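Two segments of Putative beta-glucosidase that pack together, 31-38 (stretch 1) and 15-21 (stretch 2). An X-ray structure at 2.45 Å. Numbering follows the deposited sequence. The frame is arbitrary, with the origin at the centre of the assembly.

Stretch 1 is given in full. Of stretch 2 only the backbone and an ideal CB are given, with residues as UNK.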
ATOM      1  N   GLY A  31     -28.124  13.454  -7.063  1.00 25.55           N
ATOM      2  CA  GLY A  31     -29.367  13.160  -6.390  1.00 25.62           C
ATOM      3  C   GLY A  31     -30.576  13.323  -7.285  1.00 25.29           C
ATOM      4  O   GLY A  31     -30.814  14.407  -7.828  1.00 24.82           O
ATOM      5  N   VAL A  32     -31.319  12.236  -7.477  1.00 25.63           N
ATOM      6  CA  VAL A  32     -32.641  12.295  -8.084  1.00 25.64           C
ATOM      7  C   VAL A  32     -33.611  12.012  -6.944  1.00 29.35           C
ATOM      8  O   VAL A  32     -34.228  10.941  -6.884  1.00 28.89           O
ATOM      9  CB  VAL A  32     -32.791  11.284  -9.237  1.00 23.98           C
ATOM     10  CG1 VAL A  32     -34.038  11.589 -10.063  1.00 25.26           C
ATOM     11  CG2 VAL A  32     -31.547  11.270 -10.111  1.00 23.64           C
ATOM     12  N   GLU A  33     -33.714  12.962  -6.006  1.00 32.41           N
ATOM     13  CA  GLU A  33     -34.517  12.749  -4.806  1.00 34.24           C
ATOM     14  C   GLU A  33     -35.990  12.549  -5.132  1.00 33.17           C
ATOM     15  O   GLU A  33     -36.711  11.908  -4.358  1.00 34.90           O
ATOM     16  CB  GLU A  33     -34.342  13.912  -3.830  1.00 39.13           C
ATOM     17  CG  GLU A  33     -33.075  13.850  -2.981  1.00 42.15           C
ATOM     18  CD  GLU A  33     -31.877  14.492  -3.662  1.00 46.08           C
ATOM     19  OE1 GLU A  33     -32.030  14.979  -4.805  1.00 46.40           O
ATOM     20  OE2 GLU A  33     -30.782  14.512  -3.052  1.00 47.01           O
ATOM     21  N   ALA A  34     -36.461  13.081  -6.263  1.00 30.92           N
ATOM     22  CA  ALA A  34     -37.866  12.926  -6.626  1.00 28.88           C
ATOM     23  C   ALA A  34     -38.230  11.477  -6.908  1.00 26.49           C
ATOM     24  O   ALA A  34     -39.416  11.130  -6.885  1.00 25.47           O
ATOM     25  CB  ALA A  34     -38.195  13.785  -7.847  1.00 29.84           C
ATOM     26  N   LYS A  35     -37.246  10.626  -7.177  1.00 24.63           N
ATOM     27  CA  LYS A  35     -37.506   9.235  -7.503  1.00 23.22           C
ATOM     28  C   LYS A  35     -36.734   8.313  -6.571  1.00 23.30           C
ATOM     29  O   LYS A  35     -36.423   7.172  -6.926  1.00 23.09           O
ATOM     30  CB  LYS A  35     -37.193   8.953  -8.970  1.00 22.51           C
ATOM     31  CG  LYS A  35     -38.086   9.772  -9.890  1.00 21.94           C
ATOM     32  CD  LYS A  35     -37.997   9.333 -11.330  1.00 25.19           C
ATOM     33  CE  LYS A  35     -39.024  10.050 -12.166  1.00 25.92           C
ATOM     34  NZ  LYS A  35     -38.942   9.618 -13.581  1.00 27.90           N
ATOM     35  N   GLY A  36     -36.422   8.806  -5.374  1.00 24.00           N
ATOM     36  CA  GLY A  36     -35.839   7.983  -4.335  1.00 24.36           C
ATOM     37  C   GLY A  36     -34.377   7.649  -4.492  1.00 24.33           C
ATOM     38  O   GLY A  36     -33.932   6.616  -3.982  1.00 24.68           O
ATOM     39  N   ILE A  37     -33.616   8.486  -5.182  1.00 24.15           N
ATOM     40  CA  ILE A  37     -32.184   8.290  -5.351  1.00 24.89           C
ATOM     41  C   ILE A  37     -31.466   9.465  -4.699  1.00 23.18           C
ATOM     42  O   ILE A  37     -31.283  10.514  -5.318  1.00 23.74           O
ATOM     43  CB  ILE A  37     -31.804   8.155  -6.834  1.00 27.38           C
ATOM     44  CG1 ILE A  37     -32.598   7.019  -7.477  1.00 26.23           C
ATOM     45  CG2 ILE A  37     -30.310   7.892  -6.968  1.00 31.31           C
ATOM     46  CD1 ILE A  37     -32.260   6.808  -8.930  1.00 27.46           C
ATOM     47  N   PRO A  38     -31.039   9.323  -3.448  1.00 21.97           N
ATOM     48  CA  PRO A  38     -30.361  10.434  -2.773  1.00 22.14           C
ATOM     49  C   PRO A  38     -28.943  10.621  -3.282  1.00 22.02           C
ATOM     50  O   PRO A  38     -28.273   9.673  -3.697  1.00 21.54           O
ATOM     51  CB  PRO A  38     -30.368  10.015  -1.299  1.00 21.36           C
ATOM     52  CG  PRO A  38     -31.459   8.971  -1.198  1.00 23.24           C
ATOM     53  CD  PRO A  38     -31.430   8.257  -2.512  1.00 22.14           C
ATOM     54  N   UNK A  15     -32.927  12.216 -19.320  1.00 25.74           N
ATOM     55  CA  UNK A  15     -32.178  13.267 -18.639  1.00 26.96           C
ATOM     56  C   UNK A  15     -31.778  12.833 -17.235  1.00 26.52           C
ATOM     57  O   UNK A  15     -30.693  13.181 -16.754  1.00 26.88           O
ATOM     58  CB  UNK A  15     -33.002  14.555 -18.577  1.00 26.96           C
ATOM     59  N   UNK A  16     -32.650  12.081 -16.558  1.00 24.79           N
ATOM     60  CA  UNK A  16     -32.312  11.579 -15.232  1.00 22.67           C
ATOM     61  C   UNK A  16     -31.231  10.507 -15.303  1.00 21.29           C
ATOM     62  O   UNK A  16     -30.358  10.442 -14.432  1.00 20.44           O
ATOM     63  CB  UNK A  16     -33.559  11.022 -14.543  1.00 22.67           C
ATOM     64  N   UNK A  17     -31.278   9.648 -16.321  1.00 21.22           N
ATOM     65  CA  UNK A  17     -30.223   8.655 -16.486  1.00 21.58           C
ATOM     66  C   UNK A  17     -28.869   9.320 -16.687  1.00 20.53           C
ATOM     67  O   UNK A  17     -27.880   8.958 -16.035  1.00 20.96           O
ATOM     68  CB  UNK A  17     -30.537   7.735 -17.667  1.00 21.58           C
ATOM     69  N   UNK A  18     -28.806  10.302 -17.592  1.00 19.62           N
ATOM     70  CA  UNK A  18     -27.541  10.966 -17.882  1.00 19.80           C
ATOM     71  C   UNK A  18     -27.023  11.753 -16.689  1.00 21.50           C
ATOM     72  O   UNK A  18     -25.806  11.849 -16.499  1.00 24.18           O
ATOM     73  CB  UNK A  18     -27.699  11.896 -19.086  1.00 19.80           C
ATOM     74  N   UNK A  19     -27.916  12.318 -15.869  1.00 20.29           N
ATOM     75  CA  UNK A  19     -27.437  13.081 -14.721  1.00 19.00           C
ATOM     76  C   UNK A  19     -26.708  12.184 -13.732  1.00 17.90           C
ATOM     77  O   UNK A  19     -25.770  12.632 -13.065  1.00 16.16           O
ATOM     78  CB  UNK A  19     -28.602  13.790 -14.027  1.00 19.00           C
ATOM     79  N   UNK A  20     -27.112  10.915 -13.633  1.00 16.45           N
ATOM     80  CA  UNK A  20     -26.471  10.004 -12.695  1.00 15.51           C
ATOM     81  C   UNK A  20     -25.014   9.732 -13.047  1.00 15.33           C
ATOM     82  O   UNK A  20     -24.259   9.270 -12.184  1.00 13.89           O
ATOM     83  CB  UNK A  20     -27.243   8.684 -12.643  1.00 15.51           C
ATOM     84  N   UNK A  21     -24.605  10.006 -14.284  1.00 16.04           N
ATOM     85  CA  UNK A  21     -23.253   9.711 -14.734  1.00 16.46           C
ATOM     86  C   UNK A  21     -22.252  10.800 -14.354  1.00 18.30           C
ATOM     87  O   UNK A  21     -21.111  10.773 -14.841  1.00 21.06           O
ATOM     88  CB  UNK A  21     -23.246   9.513 -16.251  1.00 16.46           C
TER

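Position 15 lies in a helix that begins earlier in the chain. Its phi/psi of -64/-36 is ordinary helix, and nothing of stretch 1 comes within 5.5 Å of the CB. Stretch 1 sets no demand, so almost any helix-tolerant residue would suit. It is Glu15. Its side chain stays clear of stretch 1, and Glu15 O accepts a hydrogen bond from the N of position 19, 3.0 Å away.

Position 16 points its CA-to-CB bond toward stretch 1. Its CA is 7.2 Å from the CA of Val32, the closest such pair. The ideal CB of position 16 is 4.5 Å from Val32 CG1. Off to one side of that methyl, Lys35 NZ lies 5.6 Å from the ideal CB of position 16 and brings a positive charge. A long acidic side chain would suit best, since its methylenes could run past the valine and its carboxylate could meet the amine. Gln could offer an acceptor without the charge, and Asp would have less reach. The deposited residue is Glu16, with chi1 m and chi2 t. Lys35 NZ donates a hydrogen bond to Glu16 OE1 at 2.9 Å, and the pair is a salt bridge. Glu16 OE2 lies 4.0 Å from Val32 CG1. Glu16 has the largest area of stretch 2 covered by stretch 1, 72 Å².

Position 17 points away from stretch 1, with helical angles of -61/-48. Stretch 1 leaves the choice open, and a long polar residue is as acceptable as a small one. It is Lys17, extended, with NZ hydrogen-bonded elsewhere in the structure.

Position 18 is also helical and out of reach of stretch 1. Many residues would suit. Ala18 is deposited, and Ala18 O accepts from the N of position 21 at 3.1 Å.

Position 19 points toward stretch 1, but its ideal CB has no atom of stretch 1 within 5.5 Å. The nearby group is the methyl Val32 CG2. A small residue such as Ala, Ser or Thr would be reasonable, and a modest apolar one could also approach the methyl. The deposited residue is Ser19, chi1 p. Ser19 OG turns back to the helix and donates to Glu16 O at 2.8 Å. Ser19 OG is also 4.2 Å from Val32 CG2.

Position 20 sends its CA-to-CB bond sideways. Stretch 1 offers methyls here, Val32 CG2 and Ile37 CG2, but none near the ideal CB. A branched or long apolar side chain, such as Leu, Ile or Met, could bridge the gap. It is Leu20, chi1 m and chi2 t, and its end comes nearer. Leu20 CD2 packs 3.7 Å from Val32 CG2 and 4.2 Å from Ile37 CG2.

Position 21 is out of reach, with phi/psi of -83/10. Stretch 1 does not restrict it, and polar or apolar side chains would do. Thr21 is deposited, and Thr21 OG1 donates to Ala18 O at 2.5 Å.

Stretch 2 (15-21) EEKASLT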
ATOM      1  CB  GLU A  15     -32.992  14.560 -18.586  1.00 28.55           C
ATOM      2  CG  GLU A  15     -33.174  15.258 -19.925  1.00 29.41           C
ATOM      3  CD  GLU A  15     -34.350  14.711 -20.716  1.00 31.29           C
ATOM      4  OE1 GLU A  15     -34.975  13.718 -20.276  1.00 30.90           O
ATOM      5  OE2 GLU A  15     -34.657  15.284 -21.781  1.00 32.58           O
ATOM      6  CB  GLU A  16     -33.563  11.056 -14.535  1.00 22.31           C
ATOM      7  CG  GLU A  16     -34.514  12.182 -14.159  1.00 22.25           C
ATOM      8  CD  GLU A  16     -35.879  11.688 -13.725  1.00 22.73           C
ATOM      9  OE1 GLU A  16     -36.237  10.540 -14.070  1.00 21.87           O
ATOM     10  OE2 GLU A  16     -36.593  12.448 -13.028  1.00 22.96           O
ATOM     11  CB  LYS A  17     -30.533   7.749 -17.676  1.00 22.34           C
ATOM     12  CG  LYS A  17     -31.714   6.830 -17.505  1.00 23.33           C
ATOM     13  CD  LYS A  17     -31.860   5.976 -18.754  1.00 23.40           C
ATOM     14  CE  LYS A  17     -33.113   5.148 -18.720  1.00 23.92           C
ATOM     15  NZ  LYS A  17     -33.273   4.363 -19.973  1.00 26.53           N
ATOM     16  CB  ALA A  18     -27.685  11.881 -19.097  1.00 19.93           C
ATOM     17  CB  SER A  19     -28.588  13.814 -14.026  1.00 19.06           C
ATOM     18  OG  SER A  19     -29.503  12.915 -13.428  1.00 20.91           O
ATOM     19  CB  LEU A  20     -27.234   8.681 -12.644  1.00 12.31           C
ATOM     20  CG  LEU A  20     -28.608   8.677 -11.986  1.00 11.54           C
ATOM     21  CD1 LEU A  20     -29.153   7.266 -12.021  1.00 11.28           C
ATOM     22  CD2 LEU A  20     -28.544   9.191 -10.557  1.00 10.71           C
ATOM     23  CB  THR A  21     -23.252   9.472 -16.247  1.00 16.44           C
ATOM     24  OG1 THR A  21     -23.586  10.683 -16.933  1.00 17.58           O
ATOM     25  CG2 THR A  21     -24.290   8.417 -16.592  1.00 16.36           C
TER
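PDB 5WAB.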